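Importin subunit beta-1 (PDB 5OWU) carries proteins into the nucleus together with importin alpha, the subunit that recognises the classical nuclear localization signal of the cargo. Local coordinates at residues H766-F780 and I809-Y822. Sequence-based numbering, arbitrary orientation. Where two conformers were deposited one is given.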
loop_
_atom_site.group_PDB
_atom_site.type_symbol
_atom_site.label_atom_id
_atom_site.label_comp_id
_atom_site.label_asym_id
_atom_site.label_seq_id
_atom_site.Cartn_x
_atom_site.Cartn_y
_atom_site.Cartn_z
ATOM N N HIS A 766 -31.756 14.192 14.514
ATOM C CA HIS A 766 -32.454 13.194 15.316
ATOM C C HIS A 766 -33.902 13.587 15.578
ATOM O O HIS A 766 -34.778 12.720 15.651
ATOM C CB HIS A 766 -31.697 12.998 16.634
ATOM C CG HIS A 766 -32.392 12.108 17.617
ATOM N ND1 HIS A 766 -33.235 12.594 18.593
ATOM C CD2 HIS A 766 -32.350 10.765 17.789
ATOM C CE1 HIS A 766 -33.694 11.587 19.317
ATOM N NE2 HIS A 766 -33.169 10.467 18.851
ATOM N N ASP A 767 -34.172 14.881 15.723
ATOM C CA ASP A 767 -35.508 15.383 16.020
ATOM C C ASP A 767 -36.263 15.858 14.787
ATOM O O ASP A 767 -37.389 16.344 14.919
ATOM C CB ASP A 767 -35.430 16.540 17.026
ATOM C CG ASP A 767 -35.103 16.079 18.431
ATOM O OD1 ASP A 767 -35.266 14.873 18.725
ATOM O OD2 ASP A 767 -34.698 16.935 19.247
ATOM N N LYS A 768 -35.679 15.739 13.598
ATOM C CA LYS A 768 -36.274 16.264 12.373
ATOM C C LYS A 768 -36.429 15.147 11.347
ATOM O O LYS A 768 -35.877 15.213 10.242
ATOM C CB LYS A 768 -35.433 17.413 11.822
ATOM C CG LYS A 768 -35.359 18.593 12.772
ATOM C CD LYS A 768 -36.630 19.423 12.724
ATOM C CE LYS A 768 -37.076 19.890 14.105
ATOM N NZ LYS A 768 -35.952 20.352 14.955
ATOM N N PRO A 769 -37.195 14.106 11.678
ATOM C CA PRO A 769 -37.341 12.981 10.740
ATOM C C PRO A 769 -37.917 13.381 9.397
ATOM O O PRO A 769 -37.611 12.732 8.392
ATOM C CB PRO A 769 -38.276 12.021 11.491
ATOM C CG PRO A 769 -39.007 12.879 12.461
ATOM C CD PRO A 769 -38.030 13.937 12.878
ATOM N N GLU A 770 -38.741 14.433 9.339
ATOM C CA GLU A 770 -39.292 14.849 8.056
ATOM C C GLU A 770 -38.205 15.365 7.125
ATOM O O GLU A 770 -38.341 15.275 5.900
ATOM C CB GLU A 770 -40.375 15.918 8.255
ATOM C CG GLU A 770 -39.874 17.271 8.755
ATOM C CD GLU A 770 -39.544 17.281 10.239
ATOM O OE1 GLU A 770 -39.620 16.210 10.887
ATOM O OE2 GLU A 770 -39.213 18.370 10.758
ATOM N N ALA A 771 -37.122 15.905 7.681
ATOM C CA ALA A 771 -36.022 16.362 6.845
ATOM C C ALA A 771 -35.203 15.192 6.317
ATOM O O ALA A 771 -34.685 15.251 5.195
ATOM C CB ALA A 771 -35.134 17.325 7.631
ATOM N N LEU A 772 -35.071 14.123 7.108
ATOM C CA LEU A 772 -34.252 12.989 6.695
ATOM C C LEU A 772 -35.014 12.021 5.797
ATOM O O LEU A 772 -34.397 11.311 4.991
ATOM C CB LEU A 772 -33.731 12.243 7.930
ATOM C CG LEU A 772 -32.750 11.099 7.667
ATOM C CD1 LEU A 772 -31.390 11.647 7.289
ATOM C CD2 LEU A 772 -32.642 10.171 8.871
ATOM N N PHE A 773 -36.343 12.003 5.901
ATOM C CA PHE A 773 -37.158 10.952 5.290
ATOM C C PHE A 773 -36.812 10.650 3.836
ATOM O O PHE A 773 -36.655 9.465 3.500
ATOM C CB PHE A 773 -38.641 11.328 5.424
ATOM C CG PHE A 773 -39.578 10.330 4.801
ATOM C CD1 PHE A 773 -39.684 9.047 5.314
ATOM C CD2 PHE A 773 -40.354 10.677 3.709
ATOM C CE1 PHE A 773 -40.543 8.127 4.747
ATOM C CE2 PHE A 773 -41.218 9.753 3.134
ATOM C CZ PHE A 773 -41.309 8.481 3.656
ATOM N N PRO A 774 -36.687 11.630 2.934
ATOM C CA PRO A 774 -36.468 11.293 1.519
ATOM C C PRO A 774 -35.086 10.743 1.200
ATOM O O PRO A 774 -34.816 10.449 0.029
ATOM C CB PRO A 774 -36.707 12.633 0.802
ATOM C CG PRO A 774 -36.436 13.668 1.834
ATOM C CD PRO A 774 -36.902 13.080 3.125
ATOM N N TYR A 775 -34.205 10.590 2.188
ATOM C CA TYR A 775 -32.855 10.095 1.962
ATOM C C TYR A 775 -32.608 8.732 2.592
ATOM O O TYR A 775 -31.499 8.195 2.461
ATOM C CB TYR A 775 -31.836 11.105 2.505
ATOM C CG TYR A 775 -32.066 12.494 1.977
ATOM C CD1 TYR A 775 -31.800 12.798 0.653
ATOM C CD2 TYR A 775 -32.566 13.498 2.796
ATOM C CE1 TYR A 775 -32.012 14.055 0.158
ATOM C CE2 TYR A 775 -32.789 14.767 2.304
ATOM C CZ TYR A 775 -32.510 15.040 0.987
ATOM O OH TYR A 775 -32.728 16.298 0.484
ATOM N N VAL A 776 -33.606 8.158 3.265
ATOM C CA VAL A 776 -33.398 6.906 3.991
ATOM C C VAL A 776 -32.948 5.804 3.040
ATOM O O VAL A 776 -31.979 5.084 3.313
ATOM C CB VAL A 776 -34.675 6.514 4.755
ATOM C CG1 VAL A 776 -34.555 5.120 5.350
ATOM C CG2 VAL A 776 -34.947 7.518 5.857
ATOM N N GLY A 777 -33.646 5.648 1.912
ATOM C CA GLY A 777 -33.259 4.618 0.960
ATOM C C GLY A 777 -31.835 4.790 0.468
ATOM O O GLY A 777 -31.095 3.816 0.328
ATOM N N THR A 778 -31.438 6.034 0.186
ATOM C CA THR A 778 -30.059 6.318 -0.205
ATOM C C THR A 778 -29.074 5.843 0.861
ATOM O O THR A 778 -28.056 5.194 0.559
ATOM C CB THR A 778 -29.912 7.823 -0.450
ATOM O OG1 THR A 778 -30.575 8.176 -1.668
ATOM C CG2 THR A 778 -28.457 8.242 -0.543
ATOM N N ILE A 779 -29.360 6.166 2.124
ATOM C CA ILE A 779 -28.464 5.761 3.200
ATOM C C ILE A 779 -28.394 4.245 3.274
ATOM O O ILE A 779 -27.318 3.664 3.465
ATOM C CB ILE A 779 -28.926 6.385 4.529
ATOM C CG1 ILE A 779 -28.809 7.916 4.443
ATOM C CG2 ILE A 779 -28.097 5.853 5.704
ATOM C CD1 ILE A 779 -29.477 8.643 5.564
ATOM N N PHE A 780 -29.534 3.575 3.083
ATOM C CA PHE A 780 -29.538 2.120 3.137
ATOM C C PHE A 780 -28.758 1.514 1.978
ATOM O O PHE A 780 -28.110 0.477 2.156
ATOM C CB PHE A 780 -30.974 1.600 3.171
ATOM C CG PHE A 780 -31.451 1.288 4.552
ATOM C CD1 PHE A 780 -31.261 0.029 5.086
ATOM C CD2 PHE A 780 -32.061 2.261 5.332
ATOM C CE1 PHE A 780 -31.688 -0.266 6.364
ATOM C CE2 PHE A 780 -32.490 1.972 6.608
ATOM C CZ PHE A 780 -32.297 0.705 7.127
ATOM N N ILE A 809 -31.729 5.322 12.695
ATOM C CA ILE A 809 -32.729 5.676 11.695
ATOM C C ILE A 809 -34.037 4.965 12.003
ATOM O O ILE A 809 -35.113 5.578 11.970
ATOM C CB ILE A 809 -32.218 5.363 10.278
ATOM C CG1 ILE A 809 -31.044 6.289 9.942
ATOM C CG2 ILE A 809 -33.342 5.532 9.252
ATOM C CD1 ILE A 809 -30.332 5.966 8.642
ATOM N N ALA A 810 -33.968 3.670 12.351
ATOM C CA ALA A 810 -35.188 2.971 12.749
ATOM C C ALA A 810 -35.898 3.704 13.885
ATOM O O ALA A 810 -37.120 3.876 13.855
ATOM C CB ALA A 810 -34.870 1.541 13.172
ATOM N N ALA A 811 -35.147 4.142 14.897
ATOM C CA ALA A 811 -35.762 4.790 16.050
ATOM C C ALA A 811 -36.394 6.123 15.678
ATOM O O ALA A 811 -37.324 6.577 16.348
ATOM C CB ALA A 811 -34.721 5.004 17.146
ATOM N N MET A 812 -35.886 6.781 14.635
ATOM C CA MET A 812 -36.420 8.085 14.267
ATOM C C MET A 812 -37.799 7.994 13.625
ATOM O O MET A 812 -38.541 8.982 13.628
ATOM C CB MET A 812 -35.466 8.791 13.313
ATOM C CG MET A 812 -34.213 9.311 13.978
ATOM S SD MET A 812 -33.096 10.039 12.790
ATOM C CE MET A 812 -34.134 11.315 12.086
ATOM N N PHE A 813 -38.154 6.852 13.036
ATOM C CA PHE A 813 -39.441 6.727 12.353
ATOM C C PHE A 813 -40.275 5.620 12.989
ATOM O O PHE A 813 -40.252 4.469 12.520
ATOM C CB PHE A 813 -39.237 6.443 10.864
ATOM C CG PHE A 813 -38.513 7.542 10.117
ATOM C CD1 PHE A 813 -37.130 7.556 10.045
ATOM C CD2 PHE A 813 -39.223 8.550 9.471
ATOM C CE1 PHE A 813 -36.465 8.554 9.353
ATOM C CE2 PHE A 813 -38.561 9.553 8.774
ATOM C CZ PHE A 813 -37.185 9.555 8.716
ATOM N N PRO A 814 -41.039 5.905 14.047
ATOM C CA PRO A 814 -41.956 4.890 14.584
ATOM C C PRO A 814 -43.266 4.775 13.821
ATOM O O PRO A 814 -44.080 3.913 14.162
ATOM C CB PRO A 814 -42.193 5.378 16.017
ATOM C CG PRO A 814 -42.113 6.859 15.909
ATOM C CD PRO A 814 -41.069 7.148 14.847
ATOM N N ASP A 815 -43.490 5.608 12.804
ATOM C CA ASP A 815 -44.727 5.559 12.034
ATOM C C ASP A 815 -44.785 4.383 11.068
ATOM O O ASP A 815 -45.826 4.183 10.437
ATOM C CB ASP A 815 -44.911 6.865 11.248
ATOM C CG ASP A 815 -43.720 7.191 10.362
ATOM O OD1 ASP A 815 -42.592 6.767 10.689
ATOM O OD2 ASP A 815 -43.918 7.877 9.336
ATOM N N GLY A 816 -43.710 3.614 10.923
ATOM C CA GLY A 816 -43.700 2.534 9.956
ATOM C C GLY A 816 -43.458 2.974 8.530
ATOM O O GLY A 816 -43.547 2.146 7.620
ATOM N N SER A 817 -43.141 4.255 8.309
ATOM C CA SER A 817 -42.953 4.783 6.960
ATOM C C SER A 817 -41.703 4.240 6.274
ATOM O O SER A 817 -41.577 4.378 5.051
ATOM C CB SER A 817 -42.881 6.316 6.996
ATOM O OG SER A 817 -42.029 6.778 8.029
ATOM N N ILE A 818 -40.765 3.661 7.022
ATOM C CA ILE A 818 -39.555 3.104 6.433
ATOM C C ILE A 818 -39.401 1.616 6.757
ATOM O O ILE A 818 -38.326 1.045 6.574
ATOM C CB ILE A 818 -38.314 3.906 6.871
ATOM C CG1 ILE A 818 -38.081 3.786 8.383
ATOM C CG2 ILE A 818 -38.475 5.369 6.475
ATOM C CD1 ILE A 818 -36.731 4.329 8.832
ATOM N N LYS A 819 -40.469 0.968 7.218
ATOM C CA LYS A 819 -40.360 -0.434 7.611
ATOM C C LYS A 819 -40.019 -1.338 6.432
ATOM O O LYS A 819 -39.479 -2.425 6.639
ATOM C CB LYS A 819 -41.657 -0.899 8.272
ATOM C CG LYS A 819 -42.861 -0.953 7.346
ATOM C CD LYS A 819 -44.099 -1.410 8.104
ATOM C CE LYS A 819 -45.325 -1.464 7.212
ATOM N NZ LYS A 819 -46.530 -1.907 7.963
ATOM N N GLN A 820 -40.297 -0.902 5.202
ATOM C CA GLN A 820 -39.984 -1.694 4.017
ATOM C C GLN A 820 -38.494 -2.022 3.897
ATOM O O GLN A 820 -38.130 -2.945 3.159
ATOM C CB GLN A 820 -40.437 -0.963 2.752
ATOM C CG GLN A 820 -39.803 0.410 2.546
ATOM C CD GLN A 820 -40.579 1.541 3.201
ATOM O OE1 GLN A 820 -41.448 1.311 4.041
ATOM N NE2 GLN A 820 -40.260 2.773 2.821
ATOM N N PHE A 821 -37.618 -1.268 4.565
ATOM C CA PHE A 821 -36.189 -1.562 4.515
ATOM C C PHE A 821 -35.764 -2.619 5.528
ATOM O O PHE A 821 -34.690 -3.213 5.370
ATOM C CB PHE A 821 -35.372 -0.296 4.768
ATOM C CG PHE A 821 -35.643 0.796 3.784
ATOM C CD1 PHE A 821 -35.075 0.763 2.523
ATOM C CD2 PHE A 821 -36.479 1.849 4.118
ATOM C CE1 PHE A 821 -35.339 1.769 1.605
ATOM C CE2 PHE A 821 -36.747 2.860 3.207
ATOM C CZ PHE A 821 -36.178 2.819 1.952
ATOM N N TYR A 822 -36.574 -2.877 6.555
ATOM C CA TYR A 822 -36.136 -3.687 7.687
ATOM C C TYR A 822 -36.536 -5.153 7.579
ATOM O O TYR A 822 -36.336 -5.901 8.542
ATOM C CB TYR A 822 -36.672 -3.079 8.985
ATOM C CG TYR A 822 -35.957 -1.791 9.309
ATOM C CD1 TYR A 822 -36.362 -0.591 8.745
ATOM C CD2 TYR A 822 -34.840 -1.784 10.137
ATOM C CE1 TYR A 822 -35.692 0.587 9.016
ATOM C CE2 TYR A 822 -34.165 -0.610 10.413
ATOM C CZ TYR A 822 -34.592 0.569 9.848
ATOM O OH TYR A 822 -33.924 1.738 10.129
#
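With CG turned anti to its carbonyl carbon (chi1 -62°), Phe813 reaches across to 766-780, and Phe773 has its CG anti to the backbone N (chi1 179°), which carries its ring toward Phe813. The two rings sit obliquely, Phe773 CD1 being 3.7 Å from Phe813 CE2. Pro769 lays its CB over a face of the Phe813 ring in a CH-pi contact, 4.1 Å from the centroid, while Leu772 CD2 comes in at the ring edge. Leu772 CD2 also packs against Met812 CE at 3.7 Å, the two side chains crossing at about a right angle and the methionine bent at chi3 so that its methyl lies by Pro769 and Leu772. Val776 divides its two methyls: CG2 touches Phe813 CE1, and Val776 CG1 lies 3.8 Å from Phe821 CE2. Gly777 lets the Phe821 ring close on the backbone, Phe821 CZ to Gly777 CA being 3.6 Å. Phe821 CB sits over the centre of the Phe780 ring, 3.9 Å from its centroid, and Phe780 in turn drives its edge into the face of Tyr822, the planes at 78°. A leucine in place of Phe780 would probably leave Phe821 CB and the Tyr822 face without their aromatic partner. The Tyr822 hydroxyl is hydrogen-bonded to Ile806 O. Ile809 and Met812 also touch Val762 of helix 741-764. Helix 769-772 and the start of helix 776-788 thus pack on the end of helix 796-812 and the turn leading to 819-821, burying apolar and aromatic surface whose cohesion is probably largely hydrophobic and dispersive.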